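Local atomic coordinates of Non-sulfated chondroitin lyase E66 (Autographa californica nucleopolyhedrovirus, PDB entry 3VSN), a protein that cleaves non-sulfated chondroitin as a polysaccharide lyase of the baculovirus occlusion-derived virion envelope and is essential for oral infection of the insect host. Residues A[599-604]-A[652-658]; A[593-597]-A[620-626]; A[319-323]-A[419-425]. All coordinates share one frame; numbering follows the deposited sequence.

How the interactions relate
The three contacts lie on the same side of the chain's centre and adjoin one another, away from the catalytic residues. Interactions 1 and 2, with centres about 11 Å apart, share a seven-stranded antiparallel sheet: strand 592-597 pairs with strand 600-605, and Ser602 N lies 3.0 Å from Val595 O. Interaction 3, whose centre is about 10 Å from that of interaction 1, joins two other sheets and meets segment 652-658 of interaction 1 through Asp323, whose OD2 lies 2.8 Å from Leu652 N. Interactions 2 and 3 are about 16 Å apart between centres, yet Glu597 OE1 reaches Thr422 OG1 at 2.6 Å. Glycerol, probably from the crystallisation liquor, is bound beside Lys600 and Asp423.

Interaction 1. Residues A[599-604]-A[652-658]; sequences NKVSFM and LQFIFEI
Phe603 and Phe656 meet rim to rim on one face of two neighbouring antiparallel strands, 600-604 and 654-658, of a seven-stranded sheet in the beta-rich part of the lyase. Their planes stand at 82° with centroids 5.9 Å apart, yet neither ring lies over the face of the other; the nearest atoms are Phe603 CD1 and Phe656 CE2. Both residues direct their side chains to the same face of the sheet, and with CG anti to the carbonyl carbon in each (chi1 -72° for Phe603) the rims come together. There helix 614-623 packs on them through Ile617, while Phe643 and Tyr631 make edge-to-face contacts with Phe656.

Further along this face, Val601 CG2 rests against Ile658 CD1 at 3.6 Å, the two side chains crossing at a slant. The opposite face carries Lys600, Ser602 and Ile655. The last methylene of Lys600 leans on its diagonal neighbour, CE 3.8 Å from Ile655 CG2, while NZ makes a weak hydrogen bond to Lys421 O. Ser602 OG donates to Gln653 OE1 at 2.7 Å, somewhat tilted from the amide plane; that oxygen also accepts from Lys421 N, so two donors grip it, and Gln653 NE2 is held by Asp323. These bonds fix the rotation of the amide and tie this sheet to strand 414-421 and to the end of strand 318-322.

The strand pairing itself is regular. Val601 with Phe656 and Phe603 with Phe654 are hydrogen-bonded pairs, alternating with the non-hydrogen-bonded pairs Lys600 with Glu657 and Ser602 with Ile655. At the exposed end Asn599 and Glu657 run side by side, their amide and carboxylate planes 83° apart and ND2 3.9 Å from OE2. A single water bridges them, accepting from Asn599 ND2 at 3.0 Å and donating to Glu657 OE2 at 2.8 Å and to Ile658 O.

Interaction 2. Residues A[593-597]-A[620-626]; sequences VMVKE and SFTSIGE
Met594 reaches from strand 593-597 to Ser620, Phe621 and Ile624 at the end of helix 614-623, and its side chain can be traced atom by atom. CB points toward the helix, and CG, anti to the backbone N (chi1 -178°), carries the chain straight out from the strand. SD touches Ser620 CB and, at 3.9 Å, Phe621 CE1. It lies 73° off the ring normal, an oblique Met-aromatic contact. The bend at chi3 (82°) swings CE aside to meet Ile624 tip to tip, 3.7 Å from CD1.

Ile624 CD1 also touches Lys596 CD, so it packs against both side chains. Beyond it Lys596 NZ forms a salt bridge with Glu626, 2.9 Å from OE2 on its syn side and close to the carboxylate plane; the approach to OE1 is weak, but a water links that oxygen to NZ. Lys585 pairs with OE2 as well, so two lysines share one carboxylate.

Glu626 is placed by the helix ending: Glu626 N bonds to Phe621 O at 2.8 Å and Gly625 N to Thr622 O, with Gly625 at positive phi, a Schellman motif that closes a helix packed on a beta sheet.

Interaction 3. Residues A[319-323]-A[419-425]; sequences VHSAD and IAKTDTA
Lys421 threads past Val319 in the opposite direction to reach Ser321, in the dense centre of a contact between the edge strands of two antiparallel sheets. Strands 319-322 and 419-421 run 154° to each other with axes 7.8 Å apart at their closest, and no backbone hydrogen bond joins them. This is packing through side chains rather than continuation of a sheet.

The tight part begins with Ile419, whose CG2 lies 3.6 Å from Ser321 CB while CD1 touches Ala322 O. Next comes the aliphatic run of Lys421: CB meets Val319 CG1. CG sits between the lysine's own backbone N and carbonyl carbon (chi1 68°), which lays the chain alongside Val319, CD 3.3 Å from Val319 O. The later bend at chi4 (-68°) turns NZ into a 2.8 Å hydrogen bond to Ser321 OG. A water at this centre accepts from Ser321 N, and weakly from Lys421 NZ. Val319 CG2 presses on the turn that follows the strand, 3.6 Å from Thr424 C.

Toward Asp423 and Thr424 the contact becomes looser and more open to solvent. Here another water supplements the few direct touches: it accepts from Val319 N at 2.9 Å and donates to Asp423 O at 2.7 Å. A bound glycerol, probably from the crystallisation liquor, also bonds to Val319 O, Thr422 O and Asp423 OD1.

The buried Asp323 carboxylate is directed elsewhere: OD2 takes Leu652 N and OD1 takes Gln653 NE2. Its OD1 stays 5.3 Å from Lys421 NZ, beyond a salt bridge, though the opposite charges probably still attract. The chemistry thus implies a polar join in which a hydroxyl and water, rather than a carboxylate of the facing segment, meet the lysine ammonium.

Interaction 1. Residues A[599-604]-A[652-658]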
loop_
_atom_site.group_PDB
_atom_site.type_symbol
_atom_site.label_atom_id
_atom_site.label_comp_id
_atom_site.label_asym_id
_atom_site.label_seq_id
_atom_site.Cartn_x
_atom_site.Cartn_y
_atom_site.Cartn_z
ATOM N N ASN A 599 27.825 -11.105 -8.962
ATOM C CA ASN A 599 28.471 -12.119 -8.129
ATOM C C ASN A 599 27.630 -12.499 -6.902
ATOM O O ASN A 599 28.167 -12.945 -5.885
ATOM C CB ASN A 599 29.863 -11.635 -7.694
ATOM C CG ASN A 599 29.802 -10.505 -6.675
ATOM O OD1 ASN A 599 28.851 -9.715 -6.649
ATOM N ND2 ASN A 599 30.817 -10.428 -5.817
ATOM N N LYS A 600 26.318 -12.308 -7.000
ATOM C CA LYS A 600 25.420 -12.546 -5.873
ATOM C C LYS A 600 24.315 -13.516 -6.267
ATOM O O LYS A 600 23.773 -13.423 -7.365
ATOM C CB LYS A 600 24.822 -11.219 -5.401
ATOM C CG LYS A 600 23.953 -11.309 -4.160
ATOM C CD LYS A 600 23.312 -9.960 -3.865
ATOM C CE LYS A 600 22.515 -9.989 -2.569
ATOM N NZ LYS A 600 21.305 -10.852 -2.694
ATOM N N VAL A 601 23.999 -14.454 -5.377
ATOM C CA VAL A 601 22.887 -15.382 -5.584
ATOM C C VAL A 601 22.036 -15.437 -4.318
ATOM O O VAL A 601 22.574 -15.496 -3.207
ATOM C CB VAL A 601 23.368 -16.810 -5.936
ATOM C CG1 VAL A 601 22.183 -17.733 -6.161
ATOM C CG2 VAL A 601 24.239 -16.805 -7.178
ATOM N N SER A 602 20.716 -15.415 -4.494
ATOM C CA SER A 602 19.780 -15.576 -3.384
ATOM C C SER A 602 18.854 -16.774 -3.617
ATOM O O SER A 602 18.367 -16.970 -4.734
ATOM C CB SER A 602 18.957 -14.298 -3.201
ATOM O OG SER A 602 17.891 -14.512 -2.293
ATOM N N PHE A 603 18.629 -17.567 -2.564
ATOM C CA PHE A 603 17.695 -18.702 -2.576
ATOM C C PHE A 603 16.671 -18.534 -1.469
ATOM O O PHE A 603 16.994 -18.003 -0.407
ATOM C CB PHE A 603 18.407 -20.010 -2.228
ATOM C CG PHE A 603 19.325 -20.537 -3.288
ATOM C CD1 PHE A 603 20.654 -20.138 -3.331
ATOM C CD2 PHE A 603 18.881 -21.502 -4.193
ATOM C CE1 PHE A 603 21.519 -20.657 -4.283
ATOM C CE2 PHE A 603 19.744 -22.028 -5.149
ATOM C CZ PHE A 603 21.063 -21.599 -5.194
ATOM N N MET A 604 15.459 -19.039 -1.691
ATOM C CA MET A 604 14.489 -19.212 -0.610
ATOM C C MET A 604 13.554 -20.381 -0.907
ATOM O O MET A 604 13.234 -20.645 -2.065
ATOM C CB MET A 604 13.673 -17.936 -0.372
ATOM C CG MET A 604 12.668 -18.063 0.765
ATOM S SD MET A 604 11.708 -16.583 1.109
ATOM C CE MET A 604 10.444 -17.262 2.185
ATOM N N LEU A 652 14.367 -14.711 5.183
ATOM C CA LEU A 652 14.493 -16.158 4.958
ATOM C C LEU A 652 15.295 -16.540 3.712
ATOM O O LEU A 652 15.255 -17.692 3.265
ATOM C CB LEU A 652 13.106 -16.809 4.907
ATOM C CG LEU A 652 12.318 -16.852 6.221
ATOM C CD1 LEU A 652 10.859 -17.204 5.962
ATOM C CD2 LEU A 652 12.947 -17.837 7.198
ATOM N N GLN A 653 16.040 -15.582 3.169
ATOM C CA GLN A 653 16.823 -15.821 1.960
ATOM C C GLN A 653 18.267 -16.187 2.272
ATOM O O GLN A 653 18.929 -15.520 3.068
ATOM C CB GLN A 653 16.774 -14.604 1.033
ATOM C CG GLN A 653 15.390 -14.319 0.467
ATOM C CD GLN A 653 15.336 -13.049 -0.360
ATOM O OE1 GLN A 653 16.278 -12.722 -1.085
ATOM N NE2 GLN A 653 14.220 -12.330 -0.262
ATOM N N PHE A 654 18.743 -17.257 1.642
ATOM C CA PHE A 654 20.143 -17.652 1.716
ATOM C C PHE A 654 20.909 -16.856 0.669
ATOM O O PHE A 654 20.592 -16.924 -0.517
ATOM C CB PHE A 654 20.300 -19.153 1.430
ATOM C CG PHE A 654 19.512 -20.036 2.355
ATOM C CD1 PHE A 654 18.173 -20.319 2.098
ATOM C CD2 PHE A 654 20.112 -20.592 3.479
ATOM C CE1 PHE A 654 17.443 -21.127 2.955
ATOM C CE2 PHE A 654 19.389 -21.407 4.336
ATOM C CZ PHE A 654 18.055 -21.675 4.074
ATOM N N ILE A 655 21.915 -16.107 1.111
ATOM C CA ILE A 655 22.701 -15.273 0.207
ATOM C C ILE A 655 24.130 -15.802 0.101
ATOM O O ILE A 655 24.787 -16.063 1.116
ATOM C CB ILE A 655 22.684 -13.787 0.639
ATOM C CG1 ILE A 655 21.235 -13.272 0.707
ATOM C CG2 ILE A 655 23.507 -12.933 -0.323
ATOM C CD1 ILE A 655 21.064 -11.974 1.476
ATOM N N PHE A 656 24.583 -15.980 -1.140
ATOM C CA PHE A 656 25.919 -16.474 -1.426
ATOM C C PHE A 656 26.642 -15.522 -2.359
ATOM O O PHE A 656 26.015 -14.827 -3.168
ATOM C CB PHE A 656 25.864 -17.867 -2.068
ATOM C CG PHE A 656 25.193 -18.897 -1.209
ATOM C CD1 PHE A 656 25.917 -19.598 -0.250
ATOM C CD2 PHE A 656 23.834 -19.163 -1.353
ATOM C CE1 PHE A 656 25.299 -20.545 0.551
ATOM C CE2 PHE A 656 23.211 -20.109 -0.555
ATOM C CZ PHE A 656 23.945 -20.797 0.403
ATOM N N GLU A 657 27.964 -15.497 -2.230
ATOM C CA GLU A 657 28.826 -14.733 -3.111
ATOM C C GLU A 657 29.487 -15.707 -4.079
ATOM O O GLU A 657 30.004 -16.742 -3.664
ATOM C CB GLU A 657 29.876 -13.979 -2.288
ATOM C CG GLU A 657 30.899 -13.196 -3.102
ATOM C CD GLU A 657 31.953 -12.513 -2.239
ATOM O OE1 GLU A 657 31.939 -12.675 -1.000
ATOM O OE2 GLU A 657 32.811 -11.810 -2.802
ATOM N N ILE A 658 29.460 -15.383 -5.366
ATOM C CA ILE A 658 30.128 -16.209 -6.366
ATOM C C ILE A 658 31.612 -15.835 -6.382
ATOM O O ILE A 658 31.962 -14.706 -6.723
ATOM C CB ILE A 658 29.480 -16.042 -7.760
ATOM C CG1 ILE A 658 27.996 -16.434 -7.721
ATOM C CG2 ILE A 658 30.201 -16.879 -8.802
ATOM C CD1 ILE A 658 27.721 -17.816 -7.148
HETATM O O HOH W 1 33.106 -12.405 -5.525
#

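Interaction 2. Residues A[593-597]-A[620-626]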
loop_
_atom_site.group_PDB
_atom_site.type_symbol
_atom_site.label_atom_id
_atom_site.label_comp_id
_atom_site.label_asym_id
_atom_site.label_seq_id
_atom_site.Cartn_x
_atom_site.Cartn_y
_atom_site.Cartn_z
ATOM N N VAL A 593 13.224 -21.115 -4.992
ATOM C CA VAL A 593 13.370 -20.049 -5.979
ATOM C C VAL A 593 14.767 -19.449 -5.819
ATOM O O VAL A 593 15.294 -19.384 -4.701
ATOM C CB VAL A 593 12.250 -18.977 -5.863
ATOM C CG1 VAL A 593 12.391 -18.145 -4.591
ATOM C CG2 VAL A 593 12.228 -18.071 -7.091
ATOM N N MET A 594 15.364 -19.031 -6.932
ATOM C CA MET A 594 16.727 -18.508 -6.936
ATOM C C MET A 594 16.868 -17.387 -7.952
ATOM O O MET A 594 16.282 -17.452 -9.036
ATOM C CB MET A 594 17.726 -19.623 -7.277
ATOM C CG MET A 594 19.188 -19.188 -7.255
ATOM S SD MET A 594 20.257 -20.168 -8.338
ATOM C CE MET A 594 19.929 -19.366 -9.901
ATOM N N VAL A 595 17.644 -16.366 -7.597
ATOM C CA VAL A 595 18.018 -15.306 -8.529
ATOM C C VAL A 595 19.524 -15.099 -8.458
ATOM O O VAL A 595 20.095 -15.056 -7.368
ATOM C CB VAL A 595 17.286 -13.976 -8.228
ATOM C CG1 VAL A 595 17.758 -12.870 -9.169
ATOM C CG2 VAL A 595 15.781 -14.158 -8.361
ATOM N N LYS A 596 20.156 -14.984 -9.625
ATOM C CA LYS A 596 21.593 -14.727 -9.721
ATOM C C LYS A 596 21.832 -13.460 -10.523
ATOM O O LYS A 596 21.313 -13.308 -11.631
ATOM C CB LYS A 596 22.319 -15.914 -10.371
ATOM C CG LYS A 596 23.780 -15.653 -10.712
ATOM C CD LYS A 596 24.479 -16.902 -11.225
ATOM C CE LYS A 596 25.824 -16.560 -11.849
ATOM N NZ LYS A 596 25.682 -15.983 -13.216
ATOM N N GLU A 597 22.618 -12.553 -9.954
ATOM C CA GLU A 597 22.963 -11.308 -10.619
ATOM C C GLU A 597 24.340 -10.857 -10.167
ATOM O O GLU A 597 24.612 -10.746 -8.966
ATOM C CB GLU A 597 21.910 -10.223 -10.341
ATOM C CG GLU A 597 22.249 -8.875 -10.957
ATOM C CD GLU A 597 21.207 -7.802 -10.690
ATOM O OE1 GLU A 597 20.423 -7.917 -9.722
ATOM O OE2 GLU A 597 21.187 -6.824 -11.467
ATOM N N SER A 620 20.540 -26.356 -8.785
ATOM C CA SER A 620 20.086 -25.051 -9.270
ATOM C C SER A 620 21.097 -24.441 -10.234
ATOM O O SER A 620 20.731 -23.982 -11.319
ATOM C CB SER A 620 19.819 -24.099 -8.101
ATOM O OG SER A 620 18.816 -24.622 -7.245
ATOM N N PHE A 621 22.370 -24.452 -9.836
ATOM C CA PHE A 621 23.451 -23.917 -10.665
ATOM C C PHE A 621 23.591 -24.700 -11.974
ATOM O O PHE A 621 23.832 -24.115 -13.030
ATOM C CB PHE A 621 24.782 -23.895 -9.897
ATOM C CG PHE A 621 24.854 -22.853 -8.803
ATOM C CD1 PHE A 621 23.943 -21.797 -8.739
ATOM C CD2 PHE A 621 25.870 -22.909 -7.849
ATOM C CE1 PHE A 621 24.027 -20.839 -7.735
ATOM C CE2 PHE A 621 25.962 -21.949 -6.849
ATOM C CZ PHE A 621 25.038 -20.918 -6.790
ATOM N N THR A 622 23.433 -26.021 -11.894
ATOM C CA THR A 622 23.417 -26.890 -13.076
ATOM C C THR A 622 22.262 -26.518 -14.024
ATOM O O THR A 622 22.456 -26.401 -15.239
ATOM C CB THR A 622 23.340 -28.382 -12.665
ATOM O OG1 THR A 622 24.458 -28.707 -11.823
ATOM C CG2 THR A 622 23.343 -29.304 -13.886
ATOM N N SER A 623 21.074 -26.304 -13.462
ATOM C CA SER A 623 19.895 -25.938 -14.256
ATOM C C SER A 623 20.041 -24.616 -15.016
ATOM O O SER A 623 19.546 -24.490 -16.136
ATOM C CB SER A 623 18.643 -25.914 -13.381
ATOM O OG SER A 623 18.300 -27.232 -12.983
ATOM N N ILE A 624 20.724 -23.642 -14.420
ATOM C CA ILE A 624 20.938 -22.348 -15.087
ATOM C C ILE A 624 22.198 -22.338 -15.968
ATOM O O ILE A 624 22.615 -21.288 -16.455
ATOM C CB ILE A 624 20.936 -21.157 -14.090
ATOM C CG1 ILE A 624 22.145 -21.224 -13.147
ATOM C CG2 ILE A 624 19.618 -21.104 -13.324
ATOM C CD1 ILE A 624 22.520 -19.893 -12.524
ATOM N N GLY A 625 22.799 -23.509 -16.163
ATOM C CA GLY A 625 23.905 -23.670 -17.110
ATOM C C GLY A 625 25.276 -23.350 -16.551
ATOM O O GLY A 625 26.220 -23.114 -17.306
ATOM N N GLU A 626 25.394 -23.343 -15.226
ATOM C CA GLU A 626 26.670 -23.033 -14.578
ATOM C C GLU A 626 27.027 -24.094 -13.521
ATOM O O GLU A 626 27.116 -23.790 -12.328
ATOM C CB GLU A 626 26.642 -21.608 -14.006
ATOM C CG GLU A 626 26.239 -20.558 -15.040
ATOM C CD GLU A 626 26.364 -19.127 -14.551
ATOM O OE1 GLU A 626 27.371 -18.809 -13.890
ATOM O OE2 GLU A 626 25.459 -18.314 -14.851
HETATM O O HOH W 2 28.451 -16.319 -14.058
#

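Interaction 3. Residues A[319-323]-A[419-425]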
loop_
_atom_site.group_PDB
_atom_site.type_symbol
_atom_site.label_atom_id
_atom_site.label_comp_id
_atom_site.label_asym_id
_atom_site.label_seq_id
_atom_site.Cartn_x
_atom_site.Cartn_y
_atom_site.Cartn_z
ATOM N N VAL A 319 14.938 -3.195 -4.815
ATOM C CA VAL A 319 14.043 -4.340 -4.740
ATOM C C VAL A 319 13.892 -4.700 -3.259
ATOM O O VAL A 319 14.885 -4.875 -2.555
ATOM C CB VAL A 319 14.587 -5.535 -5.549
ATOM C CG1 VAL A 319 13.607 -6.701 -5.528
ATOM C CG2 VAL A 319 14.884 -5.112 -6.986
ATOM N N HIS A 320 12.647 -4.784 -2.796
ATOM C CA HIS A 320 12.337 -5.060 -1.393
ATOM C C HIS A 320 11.590 -6.352 -1.270
ATOM O O HIS A 320 10.794 -6.700 -2.149
ATOM C CB HIS A 320 11.452 -3.957 -0.812
ATOM C CG HIS A 320 12.021 -2.567 -0.947
ATOM N ND1 HIS A 320 13.066 -2.135 -0.210
ATOM C CD2 HIS A 320 11.627 -1.492 -1.739
ATOM C CE1 HIS A 320 13.339 -0.858 -0.531
ATOM N NE2 HIS A 320 12.456 -0.464 -1.465
ATOM N N SER A 321 11.802 -7.067 -0.168
ATOM C CA SER A 321 11.022 -8.275 0.091
ATOM C C SER A 321 10.599 -8.423 1.546
ATOM O O SER A 321 11.352 -8.102 2.462
ATOM C CB SER A 321 11.780 -9.528 -0.360
ATOM O OG SER A 321 12.925 -9.754 0.442
ATOM N N ALA A 322 9.384 -8.919 1.740
ATOM C CA ALA A 322 8.904 -9.290 3.059
ATOM C C ALA A 322 8.679 -10.795 3.014
ATOM O O ALA A 322 7.674 -11.264 2.477
ATOM C CB ALA A 322 7.618 -8.545 3.379
ATOM N N ASP A 323 9.645 -11.546 3.546
ATOM C CA ASP A 323 9.727 -12.994 3.326
ATOM C C ASP A 323 8.694 -13.820 4.097
ATOM O O ASP A 323 8.392 -14.953 3.713
ATOM C CB ASP A 323 11.132 -13.508 3.651
ATOM C CG ASP A 323 12.208 -12.925 2.742
ATOM O OD1 ASP A 323 11.885 -12.344 1.677
ATOM O OD2 ASP A 323 13.394 -13.056 3.107
ATOM N N ILE A 419 10.502 -16.012 -1.948
ATOM C CA ILE A 419 10.987 -14.794 -2.593
ATOM C C ILE A 419 12.516 -14.789 -2.582
ATOM O O ILE A 419 13.133 -15.111 -1.568
ATOM C CB ILE A 419 10.449 -13.517 -1.901
ATOM C CG1 ILE A 419 8.914 -13.506 -1.888
ATOM C CG2 ILE A 419 10.969 -12.264 -2.601
ATOM C CD1 ILE A 419 8.297 -12.491 -0.937
ATOM N N ALA A 420 13.120 -14.445 -3.716
ATOM C CA ALA A 420 14.566 -14.260 -3.792
ATOM C C ALA A 420 14.847 -12.984 -4.560
ATOM O O ALA A 420 14.229 -12.732 -5.592
ATOM C CB ALA A 420 15.234 -15.449 -4.472
ATOM N N LYS A 421 15.770 -12.171 -4.055
ATOM C CA LYS A 421 16.097 -10.916 -4.725
ATOM C C LYS A 421 17.591 -10.617 -4.733
ATOM O O LYS A 421 18.340 -11.062 -3.856
ATOM C CB LYS A 421 15.322 -9.742 -4.104
ATOM C CG LYS A 421 15.753 -9.395 -2.683
ATOM C CD LYS A 421 15.015 -8.176 -2.155
ATOM C CE LYS A 421 15.632 -7.668 -0.860
ATOM N NZ LYS A 421 15.437 -8.625 0.267
ATOM N N THR A 422 18.001 -9.863 -5.748
ATOM C CA THR A 422 19.359 -9.339 -5.861
ATOM C C THR A 422 19.281 -7.816 -6.030
ATOM O O THR A 422 18.258 -7.214 -5.695
ATOM C CB THR A 422 20.121 -9.974 -7.043
ATOM O OG1 THR A 422 19.365 -9.796 -8.249
ATOM C CG2 THR A 422 20.366 -11.465 -6.802
ATOM N N ASP A 423 20.341 -7.219 -6.575
ATOM C CA ASP A 423 20.456 -5.762 -6.719
ATOM C C ASP A 423 19.289 -5.128 -7.471
ATOM O O ASP A 423 18.673 -4.176 -6.990
ATOM C CB ASP A 423 21.758 -5.396 -7.436
ATOM C CG ASP A 423 22.942 -5.330 -6.500
ATOM O OD1 ASP A 423 22.782 -5.641 -5.304
ATOM O OD2 ASP A 423 24.041 -4.965 -6.970
ATOM N N THR A 424 18.998 -5.652 -8.661
ATOM C CA THR A 424 17.996 -5.047 -9.540
ATOM C C THR A 424 16.830 -5.978 -9.863
ATOM O O THR A 424 15.875 -5.569 -10.520
ATOM C CB THR A 424 18.620 -4.578 -10.874
ATOM O OG1 THR A 424 18.981 -5.719 -11.663
ATOM C CG2 THR A 424 19.854 -3.705 -10.637
ATOM N N ALA A 425 16.908 -7.222 -9.400
ATOM C CA ALA A 425 15.909 -8.216 -9.756
ATOM C C ALA A 425 15.331 -8.924 -8.540
ATOM O O ALA A 425 15.992 -9.055 -7.514
ATOM C CB ALA A 425 16.496 -9.223 -10.736
HETATM O O HOH W 3 17.792 -3.441 -4.527
HETATM O O HOH W 4 13.922 -6.135 1.593
#